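Cell surface protein (PDB 4GT6) is of unknown function but, as an extracellular leucine-rich repeat protein of a gut bacterium, probably binds other proteins. Local coordinates at residues F133-G147 with F156-S170. Numbering follows the deposited sequence.
Sequences FHHCEELDTVTIPEG and FSYCYSLHTVTLPDS. With EDO (1,2-ethanediol), chain J.
With chi1 at -93°, off the usual staggered values, His135 lays its ring over the CB of Tyr158, whose own CG stands anti to its carbonyl carbon. The evidence for a CH-pi contact is direct: Tyr158 CB sits 3.5 Å from the centroid of the His135 ring, 14° off its normal. Glu137 probably restrains the rotation of that imidazole, its OE2, tilted from the ring plane, taking a hydrogen bond from His135 ND1 at 2.8 Å on the anti side of the carboxylate, while its extended chain runs alongside Tyr160. An alanine in place of His135 would probably uncover Tyr158 CB and leave the Glu137 carboxylate without its imidazole mate. A nearly straight backbone bond ties the two turns here, His135 N to Ser157 O at 2.8 Å. Further in, Val142 CG1 meets Phe156 CZ at 3.7 Å and its CG2 touches Leu162 CD1, whereas Ile144 CD1 approaches the Phe156 ring at its edge. Phe133 and Phe156 point the same way with near-parallel planes, slid so far that the rings barely overlap; Phe110 continues the row beyond Phe133. At the far end the Glu146 carboxylate, in one of its two conformers, receives two backbone N-H groups on its syn sides, Asp169 N at OE2 (2.9 Å) and, longer and more bent, Ser170 N at OE1 (3.2 Å). Strands 141-143 and 164-166, their axes 4.8 Å apart and 3° from parallel, set Thr141, Val142 and Thr143 beside Thr164, Val165 and Thr166; Val142 bonds to Thr164 O and Thr166 N, and Ile144 N, just past the strand, to Thr166 O, the stacking of successive coils characteristic of a BspA-type leucine-rich repeat solenoid.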
loop_
_atom_site.group_PDB
_atom_site.type_symbol
_atom_site.label_atom_id
_atom_site.label_comp_id
_atom_site.label_asym_id
_atom_site.label_seq_id
_atom_site.Cartn_x
_atom_site.Cartn_y
_atom_site.Cartn_z
ATOM N N PHE A 133 0.892 8.225 -7.123
ATOM C CA PHE A 133 1.511 7.318 -8.092
ATOM C C PHE A 133 0.905 5.927 -7.997
ATOM O O PHE A 133 1.571 4.942 -8.311
ATOM C CB PHE A 133 3.049 7.287 -7.895
ATOM C CG PHE A 133 3.657 8.642 -8.207
ATOM C CD1 PHE A 133 3.858 9.046 -9.527
ATOM C CD2 PHE A 133 3.980 9.529 -7.182
ATOM C CE1 PHE A 133 4.397 10.304 -9.818
ATOM C CE2 PHE A 133 4.502 10.802 -7.472
ATOM C CZ PHE A 133 4.662 11.192 -8.794
ATOM N N HIS A 134 -0.339 5.848 -7.523
ATOM C CA HIS A 134 -1.063 4.584 -7.363
ATOM C C HIS A 134 -1.169 3.889 -8.743
ATOM O O HIS A 134 -1.590 4.516 -9.712
ATOM C CB HIS A 134 -2.445 4.879 -6.744
ATOM C CG HIS A 134 -3.293 3.694 -6.369
ATOM N ND1 HIS A 134 -4.458 3.862 -5.636
ATOM C CD2 HIS A 134 -3.153 2.379 -6.661
ATOM C CE1 HIS A 134 -4.978 2.654 -5.497
ATOM N NE2 HIS A 134 -4.232 1.729 -6.102
ATOM N N HIS A 135 -0.762 2.599 -8.833
ATOM C CA HIS A 135 -0.792 1.800 -10.076
ATOM C C HIS A 135 0.142 2.355 -11.187
ATOM O O HIS A 135 -0.119 2.136 -12.380
ATOM C CB HIS A 135 -2.226 1.610 -10.616
ATOM C CG HIS A 135 -2.869 0.340 -10.137
ATOM N ND1 HIS A 135 -2.467 -0.898 -10.625
ATOM C CD2 HIS A 135 -3.840 0.152 -9.212
ATOM C CE1 HIS A 135 -3.217 -1.794 -9.992
ATOM N NE2 HIS A 135 -4.060 -1.210 -9.134
ATOM N N CYS A 136 1.253 3.018 -10.797
ATOM C CA CYS A 136 2.298 3.387 -11.736
ATOM C C CYS A 136 3.214 2.174 -11.799
ATOM O O CYS A 136 4.294 2.134 -11.210
ATOM C CB CYS A 136 3.005 4.668 -11.319
ATOM S SG CYS A 136 1.979 6.146 -11.574
ATOM N N GLU A 137 2.718 1.157 -12.520
ATOM C CA GLU A 137 3.242 -0.207 -12.606
ATOM C C GLU A 137 4.610 -0.360 -13.250
ATOM O O GLU A 137 5.170 -1.457 -13.175
ATOM C CB GLU A 137 2.232 -1.086 -13.361
ATOM C CG GLU A 137 0.867 -1.106 -12.681
ATOM C CD GLU A 137 -0.180 -1.952 -13.375
ATOM O OE1 GLU A 137 0.196 -2.763 -14.247
ATOM O OE2 GLU A 137 -1.368 -1.852 -12.999
ATOM N N GLU A 138 5.149 0.681 -13.876
ATOM C CA GLU A 138 6.474 0.575 -14.482
ATOM C C GLU A 138 7.531 1.478 -13.805
ATOM O O GLU A 138 8.689 1.425 -14.205
ATOM C CB GLU A 138 6.404 0.833 -15.989
ATOM C CG GLU A 138 5.848 -0.393 -16.695
ATOM C CD GLU A 138 5.904 -0.321 -18.210
ATOM O OE1 GLU A 138 6.924 0.167 -18.752
ATOM O OE2 GLU A 138 4.939 -0.791 -18.853
ATOM N N LEU A 139 7.180 2.264 -12.773
ATOM C CA LEU A 139 8.206 3.028 -12.028
ATOM C C LEU A 139 9.183 2.011 -11.397
ATOM O O LEU A 139 8.702 1.074 -10.761
ATOM C CB LEU A 139 7.577 3.890 -10.918
ATOM C CG LEU A 139 6.800 5.120 -11.331
ATOM C CD1 LEU A 139 6.236 5.810 -10.075
ATOM C CD2 LEU A 139 7.685 6.103 -12.133
ATOM N N ASP A 140 10.503 2.179 -11.573
ATOM C CA ASP A 140 11.442 1.173 -11.047
ATOM C C ASP A 140 12.140 1.605 -9.754
ATOM O O ASP A 140 12.319 0.762 -8.865
ATOM C CB ASP A 140 12.481 0.754 -12.113
ATOM C CG ASP A 140 13.409 1.841 -12.622
ATOM O OD1 ASP A 140 13.123 3.031 -12.381
ATOM O OD2 ASP A 140 14.433 1.501 -13.247
ATOM N N THR A 141 12.553 2.864 -9.644
ATOM C CA THR A 141 13.206 3.395 -8.442
ATOM C C THR A 141 12.682 4.784 -8.204
ATOM O O THR A 141 12.447 5.525 -9.176
ATOM C CB THR A 141 14.750 3.425 -8.544
ATOM O OG1 THR A 141 15.144 4.448 -9.458
ATOM C CG2 THR A 141 15.375 2.081 -8.910
ATOM N N VAL A 142 12.504 5.144 -6.937
ATOM C CA VAL A 142 12.013 6.468 -6.570
ATOM C C VAL A 142 12.852 7.011 -5.430
ATOM O O VAL A 142 13.096 6.299 -4.457
ATOM C CB VAL A 142 10.501 6.446 -6.193
ATOM C CG1 VAL A 142 10.078 7.762 -5.537
ATOM C CG2 VAL A 142 9.624 6.168 -7.417
ATOM N N THR A 143 13.248 8.277 -5.536
ATOM C CA THR A 143 13.926 8.982 -4.463
ATOM C C THR A 143 13.018 10.125 -4.029
ATOM O O THR A 143 12.684 10.997 -4.834
ATOM C CB THR A 143 15.340 9.467 -4.858
ATOM O OG1 THR A 143 16.152 8.338 -5.166
ATOM C CG2 THR A 143 16.021 10.260 -3.734
ATOM N N ILE A 144 12.613 10.111 -2.761
ATOM C CA ILE A 144 11.790 11.170 -2.179
ATOM C C ILE A 144 12.763 12.189 -1.584
ATOM O O ILE A 144 13.600 11.810 -0.761
ATOM C CB ILE A 144 10.751 10.608 -1.164
ATOM C CG1 ILE A 144 9.756 9.616 -1.836
ATOM C CG2 ILE A 144 10.008 11.729 -0.429
ATOM C CD1 ILE A 144 8.837 10.200 -3.037
ATOM N N PRO A 145 12.731 13.468 -2.026
ATOM C CA PRO A 145 13.716 14.441 -1.521
ATOM C C PRO A 145 13.476 14.944 -0.112
ATOM O O PRO A 145 12.344 14.917 0.378
ATOM C CB PRO A 145 13.576 15.621 -2.494
ATOM C CG PRO A 145 12.168 15.574 -2.919
ATOM C CD PRO A 145 11.832 14.101 -3.024
ATOM N N GLU A 146 14.575 15.436 0.519
ATOM C CA GLU A 146 14.517 16.034 1.850
ATOM C C GLU A 146 13.539 17.216 1.792
ATOM O O GLU A 146 13.545 17.974 0.829
ATOM C CB GLU A 146 15.930 16.448 2.337
ATOM C CG GLU A 146 16.868 15.273 2.631
ATOM C CD GLU A 146 16.594 14.429 3.870
ATOM O OE1 GLU A 146 15.705 14.808 4.667
ATOM O OE2 GLU A 146 17.242 13.367 4.027
ATOM N N GLY A 147 12.660 17.315 2.781
ATOM C CA GLY A 147 11.647 18.367 2.782
ATOM C C GLY A 147 10.249 17.780 2.726
ATOM O O GLY A 147 9.296 18.402 3.205
ATOM N N PHE A 156 2.222 4.719 -3.510
ATOM C CA PHE A 156 2.776 3.818 -4.508
ATOM C C PHE A 156 2.086 2.483 -4.496
ATOM O O PHE A 156 2.694 1.501 -4.926
ATOM C CB PHE A 156 4.290 3.610 -4.291
ATOM C CG PHE A 156 5.097 4.886 -4.369
ATOM C CD1 PHE A 156 5.345 5.499 -5.595
ATOM C CD2 PHE A 156 5.612 5.470 -3.220
ATOM C CE1 PHE A 156 6.080 6.696 -5.664
ATOM C CE2 PHE A 156 6.377 6.649 -3.293
ATOM C CZ PHE A 156 6.582 7.260 -4.509
ATOM N N SER A 157 0.810 2.429 -4.092
ATOM C CA SER A 157 0.117 1.140 -4.120
ATOM C C SER A 157 0.153 0.530 -5.530
ATOM O O SER A 157 -0.116 1.237 -6.509
ATOM C CB SER A 157 -1.335 1.279 -3.673
ATOM O OG SER A 157 -1.419 1.820 -2.371
ATOM N N TYR A 158 0.513 -0.776 -5.624
ATOM C CA TYR A 158 0.527 -1.555 -6.877
ATOM C C TYR A 158 1.485 -0.987 -7.933
ATOM O O TYR A 158 1.314 -1.207 -9.142
ATOM C CB TYR A 158 -0.906 -1.746 -7.441
ATOM C CG TYR A 158 -1.810 -2.307 -6.368
ATOM C CD1 TYR A 158 -1.594 -3.585 -5.849
ATOM C CD2 TYR A 158 -2.798 -1.524 -5.782
ATOM C CE1 TYR A 158 -2.365 -4.077 -4.797
ATOM C CE2 TYR A 158 -3.589 -2.016 -4.740
ATOM C CZ TYR A 158 -3.379 -3.300 -4.268
ATOM O OH TYR A 158 -4.138 -3.804 -3.238
ATOM N N CYS A 159 2.580 -0.387 -7.465
ATOM C CA CYS A 159 3.676 -0.028 -8.365
ATOM C C CYS A 159 4.506 -1.294 -8.467
ATOM O O CYS A 159 5.482 -1.479 -7.734
ATOM C CB CYS A 159 4.459 1.171 -7.837
ATOM S SG CYS A 159 3.554 2.728 -8.001
ATOM N N TYR A 160 4.056 -2.211 -9.364
ATOM C CA TYR A 160 4.602 -3.577 -9.485
ATOM C C TYR A 160 6.078 -3.692 -9.827
ATOM O O TYR A 160 6.665 -4.750 -9.559
ATOM C CB TYR A 160 3.817 -4.384 -10.524
ATOM C CG TYR A 160 2.348 -4.537 -10.193
ATOM C CD1 TYR A 160 1.936 -4.960 -8.929
ATOM C CD2 TYR A 160 1.372 -4.352 -11.170
ATOM C CE1 TYR A 160 0.586 -5.126 -8.628
ATOM C CE2 TYR A 160 0.017 -4.517 -10.881
ATOM C CZ TYR A 160 -0.371 -4.901 -9.608
ATOM O OH TYR A 160 -1.701 -5.094 -9.326
ATOM N N SER A 161 6.674 -2.663 -10.428
ATOM C CA SER A 161 8.098 -2.689 -10.798
ATOM C C SER A 161 8.992 -1.964 -9.808
ATOM O O SER A 161 10.211 -1.981 -9.977
ATOM C CB SER A 161 8.300 -2.042 -12.168
ATOM O OG SER A 161 7.515 -2.714 -13.131
ATOM N N LEU A 162 8.402 -1.270 -8.846
ATOM C CA LEU A 162 9.126 -0.397 -7.915
ATOM C C LEU A 162 9.889 -1.253 -6.891
ATOM O O LEU A 162 9.277 -1.817 -5.987
ATOM C CB LEU A 162 8.137 0.582 -7.245
ATOM C CG LEU A 162 8.709 1.601 -6.246
ATOM C CD1 LEU A 162 9.732 2.533 -6.918
ATOM C CD2 LEU A 162 7.577 2.447 -5.650
ATOM N N HIS A 163 11.208 -1.358 -7.064
ATOM C CA HIS A 163 12.019 -2.249 -6.219
ATOM C C HIS A 163 12.883 -1.511 -5.192
ATOM O O HIS A 163 13.406 -2.159 -4.277
ATOM C CB HIS A 163 12.889 -3.173 -7.085
ATOM C CG HIS A 163 13.880 -2.446 -7.946
ATOM N ND1 HIS A 163 15.061 -1.949 -7.423
ATOM C CD2 HIS A 163 13.820 -2.137 -9.264
ATOM C CE1 HIS A 163 15.694 -1.379 -8.440
ATOM N NE2 HIS A 163 14.971 -1.439 -9.558
ATOM N N THR A 164 13.084 -0.194 -5.365
ATOM C CA THR A 164 13.893 0.598 -4.432
ATOM C C THR A 164 13.248 1.956 -4.226
ATOM O O THR A 164 12.912 2.637 -5.199
ATOM C CB THR A 164 15.354 0.749 -4.936
ATOM O OG1 THR A 164 15.930 -0.536 -5.157
ATOM C CG2 THR A 164 16.243 1.523 -3.963
ATOM N N VAL A 165 13.093 2.356 -2.955
ATOM C CA VAL A 165 12.581 3.675 -2.585
ATOM C C VAL A 165 13.515 4.237 -1.535
ATOM O O VAL A 165 13.786 3.570 -0.524
ATOM C CB VAL A 165 11.096 3.728 -2.112
ATOM C CG1 VAL A 165 10.703 5.148 -1.668
ATOM C CG2 VAL A 165 10.140 3.273 -3.212
ATOM N N THR A 166 13.987 5.456 -1.756
ATOM C CA THR A 166 14.825 6.147 -0.783
ATOM C C THR A 166 13.971 7.210 -0.102
ATOM O O THR A 166 13.456 8.118 -0.767
ATOM C CB THR A 166 16.082 6.715 -1.448
ATOM O OG1 THR A 166 16.794 5.620 -2.023
ATOM C CG2 THR A 166 16.994 7.476 -0.448
ATOM N N LEU A 167 13.774 7.058 1.225
ATOM C CA LEU A 167 13.012 8.032 1.996
ATOM C C LEU A 167 13.963 8.979 2.699
ATOM O O LEU A 167 14.997 8.533 3.203
ATOM C CB LEU A 167 12.084 7.348 3.019
ATOM C CG LEU A 167 10.959 6.459 2.462
ATOM C CD1 LEU A 167 10.069 5.993 3.597
ATOM C CD2 LEU A 167 10.108 7.213 1.468
ATOM N N PRO A 168 13.625 10.284 2.760
ATOM C CA PRO A 168 14.517 11.244 3.424
ATOM C C PRO A 168 14.348 11.267 4.936
ATOM O O PRO A 168 13.336 10.805 5.457
ATOM C CB PRO A 168 14.053 12.576 2.829
ATOM C CG PRO A 168 12.604 12.400 2.614
ATOM C CD PRO A 168 12.428 10.955 2.211
ATOM N N ASP A 169 15.310 11.895 5.633
ATOM C CA ASP A 169 15.278 12.051 7.087
ATOM C C ASP A 169 14.047 12.849 7.557
ATOM O O ASP A 169 13.576 12.649 8.671
ATOM C CB ASP A 169 16.571 12.752 7.540
ATOM C CG ASP A 169 17.863 11.969 7.293
ATOM O OD1 ASP A 169 17.785 10.742 7.030
ATOM O OD2 ASP A 169 18.954 12.574 7.403
ATOM N N SER A 170 13.482 13.717 6.680
ATOM C CA SER A 170 12.346 14.562 7.048
ATOM C C SER A 170 11.009 13.794 7.161
ATOM O O SER A 170 10.055 14.341 7.713
ATOM C CB SER A 170 12.209 15.718 6.051
ATOM O OG SER A 170 12.143 15.257 4.711
HETATM C C1 EDO J . 11.500 1.773 1.479
HETATM O O1 EDO J . 12.763 2.162 1.983
HETATM C C2 EDO J . 10.432 2.737 2.022
HETATM O O2 EDO J . 10.491 2.734 3.443
HETATM O O HOH W 1 6.186 0.211 -10.456
HETATM O O HOH W 2 15.893 5.032 -4.461
#